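Local coordinates for periplasmic binding protein/LacI transcriptional regulator (Shewanella sp. ANA-3, PDB 5OCP) that binds L-arabinofuranose, in both its alpha and beta forms, as the periplasmic binding component of an arabinose ABC transporter, at residues I60-V65 / I82-V87. Sequence-based numbering, arbitrary orientation.
Sequences IIIAPV and IPVVIV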
loop_
_atom_site.group_PDB
_atom_site.type_symbol
_atom_site.label_atom_id
_atom_site.label_comp_id
_atom_site.label_asym_id
_atom_site.label_seq_id
_atom_site.Cartn_x
_atom_site.Cartn_y
_atom_site.Cartn_z
ATOM N N ILE A 60 11.855 6.932 -16.097
ATOM C CA ILE A 60 11.126 7.527 -15.002
ATOM C C ILE A 60 10.237 6.418 -14.399
ATOM O O ILE A 60 9.564 5.750 -15.114
ATOM C CB ILE A 60 10.282 8.707 -15.471
ATOM C CG1 ILE A 60 11.262 9.860 -15.870
ATOM C CG2 ILE A 60 9.261 9.175 -14.433
ATOM C CD1 ILE A 60 10.560 10.927 -16.694
ATOM N N ILE A 61 10.240 6.320 -13.082
ATOM C CA ILE A 61 9.249 5.446 -12.356
ATOM C C ILE A 61 8.382 6.421 -11.543
ATOM O O ILE A 61 8.879 7.351 -10.848
ATOM C CB ILE A 61 9.958 4.513 -11.425
ATOM C CG1 ILE A 61 10.883 3.580 -12.238
ATOM C CG2 ILE A 61 8.931 3.672 -10.600
ATOM C CD1 ILE A 61 11.823 2.759 -11.365
ATOM N N ILE A 62 7.080 6.197 -11.623
ATOM C CA ILE A 62 6.075 7.006 -10.872
ATOM C C ILE A 62 5.178 6.083 -9.975
ATOM O O ILE A 62 4.650 5.100 -10.511
ATOM C CB ILE A 62 5.142 7.844 -11.777
ATOM C CG1 ILE A 62 5.922 8.741 -12.698
ATOM C CG2 ILE A 62 4.085 8.555 -10.932
ATOM C CD1 ILE A 62 5.046 9.413 -13.741
ATOM N N ALA A 63 5.103 6.334 -8.645
ATOM C CA ALA A 63 4.168 5.712 -7.770
ATOM C C ALA A 63 3.071 6.768 -7.595
ATOM O O ALA A 63 3.246 7.715 -6.830
ATOM C CB ALA A 63 4.788 5.379 -6.406
ATOM N N PRO A 64 1.980 6.689 -8.359
ATOM C CA PRO A 64 1.091 7.866 -8.385
ATOM C C PRO A 64 0.157 7.993 -7.184
ATOM O O PRO A 64 -0.471 7.017 -6.768
ATOM C CB PRO A 64 0.294 7.614 -9.659
ATOM C CG PRO A 64 0.172 6.102 -9.694
ATOM C CD PRO A 64 1.542 5.663 -9.327
ATOM N N VAL A 65 0.091 9.171 -6.563
ATOM C CA VAL A 65 -0.735 9.315 -5.339
ATOM C C VAL A 65 -2.236 9.092 -5.557
ATOM O O VAL A 65 -2.917 8.461 -4.744
ATOM C CB VAL A 65 -0.430 10.675 -4.597
ATOM C CG1 VAL A 65 -0.725 11.890 -5.471
ATOM C CG2 VAL A 65 -1.081 10.668 -3.223
ATOM N N ILE A 82 11.347 9.357 -23.106
ATOM C CA ILE A 82 11.796 8.767 -21.831
ATOM C C ILE A 82 10.708 7.778 -21.386
ATOM O O ILE A 82 9.576 8.189 -21.267
ATOM C CB ILE A 82 11.988 9.809 -20.740
ATOM C CG1 ILE A 82 13.038 10.861 -21.174
ATOM C CG2 ILE A 82 12.479 9.083 -19.455
ATOM C CD1 ILE A 82 13.222 12.037 -20.242
ATOM N N PRO A 83 11.069 6.490 -21.272
ATOM C CA PRO A 83 10.022 5.516 -20.873
ATOM C C PRO A 83 9.571 5.760 -19.418
ATOM O O PRO A 83 10.417 6.083 -18.532
ATOM C CB PRO A 83 10.755 4.189 -21.015
ATOM C CG PRO A 83 12.207 4.492 -20.821
ATOM C CD PRO A 83 12.370 5.830 -21.457
ATOM N N VAL A 84 8.301 5.473 -19.163
ATOM C CA VAL A 84 7.743 5.676 -17.855
ATOM C C VAL A 84 7.215 4.286 -17.337
ATOM O O VAL A 84 6.515 3.649 -18.031
ATOM C CB VAL A 84 6.613 6.680 -17.901
ATOM C CG1 VAL A 84 5.947 6.786 -16.555
ATOM C CG2 VAL A 84 7.129 8.052 -18.289
ATOM N N VAL A 85 7.584 3.904 -16.115
ATOM C CA VAL A 85 6.994 2.727 -15.501
ATOM C C VAL A 85 6.157 3.210 -14.316
ATOM O O VAL A 85 6.608 4.059 -13.513
ATOM C CB VAL A 85 8.047 1.821 -15.022
ATOM C CG1 VAL A 85 7.410 0.624 -14.293
ATOM C CG2 VAL A 85 8.894 1.342 -16.209
ATOM N N ILE A 86 4.925 2.698 -14.237
ATOM C CA ILE A 86 4.092 2.998 -13.106
ATOM C C ILE A 86 4.261 1.895 -12.120
ATOM O O ILE A 86 4.304 0.718 -12.492
ATOM C CB ILE A 86 2.608 3.050 -13.563
ATOM C CG1 ILE A 86 2.379 4.029 -14.705
ATOM C CG2 ILE A 86 1.669 3.351 -12.398
ATOM C CD1 ILE A 86 2.787 5.466 -14.374
ATOM N N VAL A 87 4.339 2.213 -10.813
ATOM C CA VAL A 87 4.458 1.230 -9.769
ATOM C C VAL A 87 3.446 1.530 -8.635
ATOM O O VAL A 87 3.072 2.660 -8.400
ATOM C CB VAL A 87 5.840 1.160 -9.136
ATOM C CG1 VAL A 87 6.845 0.676 -10.189
ATOM C CG2 VAL A 87 6.277 2.494 -8.557
#
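A parallel strand pair of the N-terminal-lobe sheet brings Ile60, Ile61 and Ile62 beside Val84, Val85 and Ile86. Four backbone hydrogen bonds lace them: Ile60 N to Pro83 O, Val85 N to Ile60 O, Ile62 N to Val85 O at 2.9 Å, and Val87 N to Ile62 O. Pro83, which has no N-H to give, enters this ladder through its carbonyl, just before the second strand begins. Val84 CA-H also points at Ile60 O, from 3.3 Å, giving that carbonyl a second, weaker partner.

Helix 71-79 links the two strands, making a beta-alpha-beta crossover of the Rossmann-like lobe of periplasmic binding proteins. Beta-branched residues suit these strands, since they favour extended backbone, and their alternation sends apolar side chains to both faces in turn. On one face Ile61 CG2, anti to its backbone N (chi1 -62° places CG1 beside that N), meets both methyls of Val87, the nearer being Val87 CG2 at 3.6 Å. Helix 248-259 covers this side through Phe252 on Ile61 and Ile255 on Val85. On the other face, lined by helix 42-54, Ile62 CD1 reaches back to Val84 CG1 at 4.0 Å, while Ile60 CD1 lies 3.8 Å from Ile82 CG2.

At the C-terminal end, where the pocket of this fold lies, Pro64 CD sits 3.8 Å from Ile86 CG2, the two side chains at about a right angle. Gln45 hydrogen-bonds Ala63 O and Val65 N, and the Ala63 methyl, packed on Phe5 and Gln7 of strand 2-7, lies about 7 Å from the bound alpha-L-arabinofuranose.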